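Local structure of ketosynthase (Streptomyces sp. MSC090213JE08, 6KXD) at residues R8-G14 with L238-E244; I229-E233 with L334-M338. The protein probably catalyses the decarboxylative condensation of malonyl-ACP with an acyl chain, as the ketosynthase that pairs with a chain length factor in ishigamide biosynthesis. All coordinates share one frame. Residue numbers count along the deposited sequence, not the author numbering.

Contact 1 (R8-G14 with L238-E244)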
loop_
_atom_site.group_PDB
_atom_site.type_symbol
_atom_site.label_atom_id
_atom_site.label_comp_id
_atom_site.label_asym_id
_atom_site.label_seq_id
_atom_site.Cartn_x
_atom_site.Cartn_y
_atom_site.Cartn_z
ATOM N N ARG A 8 -1.382 22.626 10.331
ATOM C CA ARG A 8 -0.203 22.966 9.540
ATOM C C ARG A 8 -0.554 22.836 8.061
ATOM O O ARG A 8 -1.257 21.899 7.660
ATOM C CB ARG A 8 0.993 22.066 9.850
ATOM C CG ARG A 8 1.289 21.898 11.332
ATOM C CD ARG A 8 2.770 21.675 11.563
ATOM N NE ARG A 8 3.317 20.675 10.652
ATOM C CZ ARG A 8 4.612 20.511 10.385
ATOM N NH1 ARG A 8 5.449 21.538 10.444
ATOM N NH2 ARG A 8 5.064 19.309 10.072
ATOM N N ARG A 9 -0.044 23.787 7.278
ATOM C CA ARG A 9 -0.290 23.864 5.850
ATOM C C ARG A 9 0.849 23.136 5.138
ATOM O O ARG A 9 1.967 23.140 5.599
ATOM C CB ARG A 9 -0.387 25.321 5.391
ATOM C CG ARG A 9 -1.745 25.972 5.629
ATOM C CD ARG A 9 -1.725 27.466 5.346
ATOM N NE ARG A 9 -0.946 27.839 4.171
ATOM C CZ ARG A 9 -1.425 28.439 3.081
ATOM N NH1 ARG A 9 -2.722 28.453 2.837
ATOM N NH2 ARG A 9 -0.599 29.011 2.223
ATOM N N VAL A 10 0.508 22.457 4.044
ATOM C CA VAL A 10 1.422 21.566 3.331
ATOM C C VAL A 10 1.399 21.916 1.845
ATOM O O VAL A 10 0.313 22.002 1.249
ATOM C CB VAL A 10 0.996 20.100 3.534
ATOM C CG1 VAL A 10 1.896 19.132 2.769
ATOM C CG2 VAL A 10 0.897 19.764 5.013
ATOM N N VAL A 11 2.581 21.994 1.240
ATOM C CA VAL A 11 2.755 22.501 -0.093
ATOM C C VAL A 11 3.603 21.539 -0.921
ATOM O O VAL A 11 4.401 20.780 -0.396
ATOM C CB VAL A 11 3.361 23.919 -0.051
ATOM C CG1 VAL A 11 2.326 24.931 0.443
ATOM C CG2 VAL A 11 4.627 23.985 0.798
ATOM N N LEU A 12 3.369 21.592 -2.234
ATOM C CA LEU A 12 4.065 20.814 -3.207
ATOM C C LEU A 12 5.232 21.633 -3.726
ATOM O O LEU A 12 5.012 22.551 -4.522
ATOM C CB LEU A 12 3.127 20.448 -4.361
ATOM C CG LEU A 12 1.977 19.510 -3.979
ATOM C CD1 LEU A 12 0.973 19.334 -5.106
ATOM C CD2 LEU A 12 2.519 18.152 -3.554
ATOM N N THR A 13 6.443 21.235 -3.338
ATOM C CA THR A 13 7.656 21.927 -3.733
ATOM C C THR A 13 8.420 21.204 -4.841
ATOM O O THR A 13 9.351 21.780 -5.398
ATOM C CB THR A 13 8.550 22.140 -2.515
ATOM O OG1 THR A 13 8.758 20.867 -1.909
ATOM C CG2 THR A 13 7.918 23.085 -1.520
ATOM N N GLY A 14 8.075 19.952 -5.162
ATOM C CA GLY A 14 8.789 19.248 -6.223
ATOM C C GLY A 14 7.916 18.200 -6.882
ATOM O O GLY A 14 7.079 17.594 -6.221
ATOM N N LEU A 238 5.815 13.346 -5.743
ATOM C CA LEU A 238 5.575 14.678 -5.307
ATOM C C LEU A 238 6.361 14.914 -4.023
ATOM O O LEU A 238 6.353 14.075 -3.121
ATOM C CB LEU A 238 4.083 14.884 -5.060
ATOM C CG LEU A 238 3.188 14.767 -6.293
ATOM C CD1 LEU A 238 2.826 13.312 -6.552
ATOM C CD2 LEU A 238 1.927 15.593 -6.129
ATOM N N VAL A 239 7.061 16.053 -3.956
ATOM C CA VAL A 239 7.618 16.504 -2.690
ATOM C C VAL A 239 6.567 17.352 -1.978
ATOM O O VAL A 239 6.167 18.429 -2.495
ATOM C CB VAL A 239 8.944 17.275 -2.873
ATOM C CG1 VAL A 239 9.531 17.651 -1.519
ATOM C CG2 VAL A 239 9.943 16.477 -3.695
ATOM N N LEU A 240 6.137 16.872 -0.801
ATOM C CA LEU A 240 5.292 17.577 0.093
ATOM C C LEU A 240 6.164 18.114 1.225
ATOM O O LEU A 240 7.048 17.402 1.700
ATOM C CB LEU A 240 4.228 16.663 0.704
ATOM C CG LEU A 240 2.997 16.395 -0.154
ATOM C CD1 LEU A 240 3.360 15.572 -1.370
ATOM C CD2 LEU A 240 1.935 15.688 0.676
ATOM N N GLU A 241 5.847 19.316 1.689
ATOM C CA GLU A 241 6.626 19.981 2.730
ATOM C C GLU A 241 5.716 20.857 3.562
ATOM O O GLU A 241 4.753 21.400 3.032
ATOM C CB GLU A 241 7.682 20.893 2.108
ATOM C CG GLU A 241 8.972 20.196 1.756
ATOM C CD GLU A 241 10.079 21.163 1.341
ATOM O OE1 GLU A 241 10.312 21.291 0.118
ATOM O OE2 GLU A 241 10.706 21.781 2.244
ATOM N N SER A 242 6.010 20.975 4.859
ATOM C CA SER A 242 5.254 21.929 5.670
ATOM C C SER A 242 5.467 23.306 5.041
ATOM O O SER A 242 6.544 23.562 4.514
ATOM C CB SER A 242 5.668 21.918 7.108
ATOM O OG SER A 242 6.969 22.449 7.253
ATOM N N LEU A 243 4.425 24.143 5.024
ATOM C CA LEU A 243 4.618 25.528 4.552
ATOM C C LEU A 243 5.821 26.167 5.269
ATOM O O LEU A 243 6.645 26.796 4.635
ATOM C CB LEU A 243 3.347 26.344 4.780
ATOM C CG LEU A 243 3.453 27.809 4.342
ATOM C CD1 LEU A 243 3.810 27.890 2.864
ATOM C CD2 LEU A 243 2.158 28.561 4.627
ATOM N N GLU A 244 5.897 25.993 6.594
ATOM C CA GLU A 244 6.989 26.517 7.409
ATOM C C GLU A 244 8.337 26.177 6.777
ATOM O O GLU A 244 9.189 27.031 6.633
ATOM C CB GLU A 244 7.023 25.865 8.788
ATOM C CG GLU A 244 6.145 26.508 9.833
ATOM C CD GLU A 244 6.073 25.648 11.085
ATOM O OE1 GLU A 244 6.842 25.925 12.036
ATOM O OE2 GLU A 244 5.274 24.674 11.090
#
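Two strands separated by 223 residues of chain illustrate how an antiparallel ladder can absorb an irregularity. Strands 10-14 and 238-242 run antiparallel, at 139° between their N-to-C directions, with axes 4.6 Å apart at closest. V11 and E241 form a hydrogen-bonded pair, with V11 N to E241 O and E241 N to V11 O both 2.9 Å; V10–S242 and L12–L240 are the non-hydrogen-bonded pairs beside it. T13 is then an extra residue: its N bonds to V239 O (2.9 Å), while V239 N reaches G14 O (2.7 Å), so the register slips by one in a beta bulge. At G14 a CB would clash with V239 CG2. Beyond the ladder, L243 N, in the first turn of helix 243-247, donates to R9 O (2.7 Å).

V10, L12, L240 and S242 share one face, where L12 CD2 packs on L240 CD1 (3.5 Å) and also on L238 CD2 (3.7 Å); helix 172-185 lies against V10 and L240. E241 projects from the other face, accepting T13 OG1 at OE1 (2.6 Å) while also bridging to R249 and R103. At the more open end R8 NH1 makes a salt bridge with E244 OE2 (3.2 Å), its guanidinium lying over S242 CB and bonding through NH2 to I184 O. S242 is the N-cap of the helix, its OG accepting from S245 N.

With strand 191-198 beyond 238-242 and strand 255-264 beyond 10-14, the pair forms an interior part of the sheet core of the thiolase-like ketosynthase fold.

Contact 2 (I229-E233 with L334-M338)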
loop_
_atom_site.group_PDB
_atom_site.type_symbol
_atom_site.label_atom_id
_atom_site.label_comp_id
_atom_site.label_asym_id
_atom_site.label_seq_id
_atom_site.Cartn_x
_atom_site.Cartn_y
_atom_site.Cartn_z
ATOM N N ILE A 229 -9.678 0.713 -21.605
ATOM C CA ILE A 229 -8.461 1.330 -21.188
ATOM C C ILE A 229 -7.323 0.846 -22.085
ATOM O O ILE A 229 -7.424 -0.165 -22.765
ATOM C CB ILE A 229 -8.153 0.975 -19.718
ATOM C CG1 ILE A 229 -7.662 -0.464 -19.555
ATOM C CG2 ILE A 229 -9.343 1.261 -18.807
ATOM C CD1 ILE A 229 -6.825 -0.679 -18.278
ATOM N N LEU A 230 -6.179 1.513 -21.921
ATOM C CA LEU A 230 -4.906 0.923 -22.255
ATOM C C LEU A 230 -4.100 0.870 -20.954
ATOM O O LEU A 230 -4.198 1.798 -20.196
ATOM C CB LEU A 230 -4.169 1.805 -23.262
ATOM C CG LEU A 230 -4.735 1.839 -24.682
ATOM C CD1 LEU A 230 -4.048 2.940 -25.483
ATOM C CD2 LEU A 230 -4.584 0.485 -25.362
ATOM N N THR A 231 -3.375 -0.225 -20.743
ATOM C CA THR A 231 -2.475 -0.368 -19.577
ATOM C C THR A 231 -1.274 0.556 -19.792
ATOM O O THR A 231 -0.823 0.792 -20.933
ATOM C CB THR A 231 -2.044 -1.815 -19.373
ATOM O OG1 THR A 231 -1.200 -2.212 -20.444
ATOM C CG2 THR A 231 -3.191 -2.790 -19.288
ATOM N N GLY A 232 -0.830 1.152 -18.691
ATOM C CA GLY A 232 0.168 2.152 -18.655
ATOM C C GLY A 232 1.133 1.889 -17.521
ATOM O O GLY A 232 1.132 0.821 -16.928
ATOM N N GLU A 233 2.038 2.843 -17.339
ATOM C CA GLU A 233 3.065 2.714 -16.389
ATOM C C GLU A 233 3.725 4.067 -16.175
ATOM O O GLU A 233 3.374 5.072 -16.779
ATOM C CB GLU A 233 4.087 1.687 -16.861
ATOM C CG GLU A 233 4.762 2.051 -18.195
ATOM C CD GLU A 233 5.981 1.225 -18.512
ATOM O OE1 GLU A 233 6.110 0.101 -17.989
ATOM O OE2 GLU A 233 6.822 1.731 -19.277
ATOM N N LEU A 334 -2.503 9.330 -20.747
ATOM C CA LEU A 334 -1.531 8.387 -20.119
ATOM C C LEU A 334 -1.900 6.930 -20.317
ATOM O O LEU A 334 -1.086 6.067 -20.107
ATOM C CB LEU A 334 -1.474 8.705 -18.632
ATOM C CG LEU A 334 -0.892 10.070 -18.330
ATOM C CD1 LEU A 334 -0.827 10.318 -16.838
ATOM C CD2 LEU A 334 0.492 10.193 -18.940
ATOM N N GLY A 335 -3.158 6.651 -20.661
ATOM C CA GLY A 335 -3.648 5.342 -20.430
ATOM C C GLY A 335 -3.757 5.144 -18.920
ATOM O O GLY A 335 -3.656 6.109 -18.139
ATOM N N HIS A 336 -3.963 3.910 -18.512
ATOM C CA HIS A 336 -4.169 3.640 -17.101
ATOM C C HIS A 336 -2.832 3.197 -16.514
ATOM O O HIS A 336 -2.464 2.028 -16.683
ATOM C CB HIS A 336 -5.267 2.596 -16.918
ATOM C CG HIS A 336 -5.679 2.450 -15.493
ATOM N ND1 HIS A 336 -4.908 2.959 -14.449
ATOM C CD2 HIS A 336 -6.762 1.878 -14.933
ATOM C CE1 HIS A 336 -5.504 2.684 -13.298
ATOM N NE2 HIS A 336 -6.644 2.011 -13.568
ATOM N N SER A 337 -2.140 4.111 -15.846
ATOM C CA SER A 337 -0.774 3.853 -15.355
ATOM C C SER A 337 -0.804 3.243 -13.944
ATOM O O SER A 337 0.164 3.339 -13.193
ATOM C CB SER A 337 0.066 5.086 -15.424
ATOM O OG SER A 337 -0.465 6.144 -14.656
ATOM N N MET A 338 -1.932 2.613 -13.605
ATOM C CA MET A 338 -2.069 1.757 -12.440
ATOM C C MET A 338 -1.672 2.564 -11.188
ATOM O O MET A 338 -2.235 3.656 -10.906
ATOM C CB MET A 338 -1.242 0.488 -12.664
ATOM C CG MET A 338 -1.637 -0.294 -13.911
ATOM S SD MET A 338 -3.463 -0.549 -14.014
ATOM C CE MET A 338 -3.542 -1.228 -15.675
HETATM O O HOH W 1 1.239 5.305 -19.270
#
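Where two loops cross here, the backbone N and O of a buried histidine are both held by the 229-233 loop. H336 N donates to L230 O (2.7 Å), and G232 N makes a weak, bent bond back to H336 O (2.7 Å), so that T231 and H336 form a single bridge, with CA atoms 5.0 Å apart.

H336 adopts chi1 t, and its side chain touches C170 and A341. I229, with chi1 p, sets CD1 3.9 Å from H336 CB. M338 has the folded m, m conformation for chi1 and chi2, which curls the thioether back so that CE lies 4.0 Å from T231 CG2 and 4.2 Å from I229 CD1; F208 of helix 202-210 touches both I229 and M338. S337 CB lies 3.5 Å from E233 N. The CA-to-CB bond of E233 points away, and its carboxylate engages Y81 and R44. Water 1 joins the loops, accepting from E233 N (3.2 Å) and donating to L334 O (2.6 Å).

The glycines permit the close approach. An ideal CB on G232 would sit 3.0 Å from L334 O, and G335, leaving helix 331-334 with positive phi, would place one 3.0 Å from L230 O.

G335 and H336 sit in the Gly-His-Ser segment between helices 331-334 and 341-355, where ketosynthases carry the second histidine of the Cys-His-His triad; H336, beside C170, is consistent with that role.

How the contacts relate
The general lesson is that one strand can serve the sheet at one end and the active-site region at the other. Residues 229-233 lead directly into strand 234-242, whose far end pairs with 8-14. Along the chain the segments alternate: 8-14, 229-233, 238-244, 334-338. The centres of the two contacts lie 28 Å apart, on opposite sides of the chain's centre, and their nearest atoms about 11 Å apart, without touching. Contact 1 joins strands within the N-terminal half of the ketosynthase, whereas contact 2 connects that half to the loop between helices 331-334 and 341-355 in the C-terminal half, which carries the probable catalytic H336.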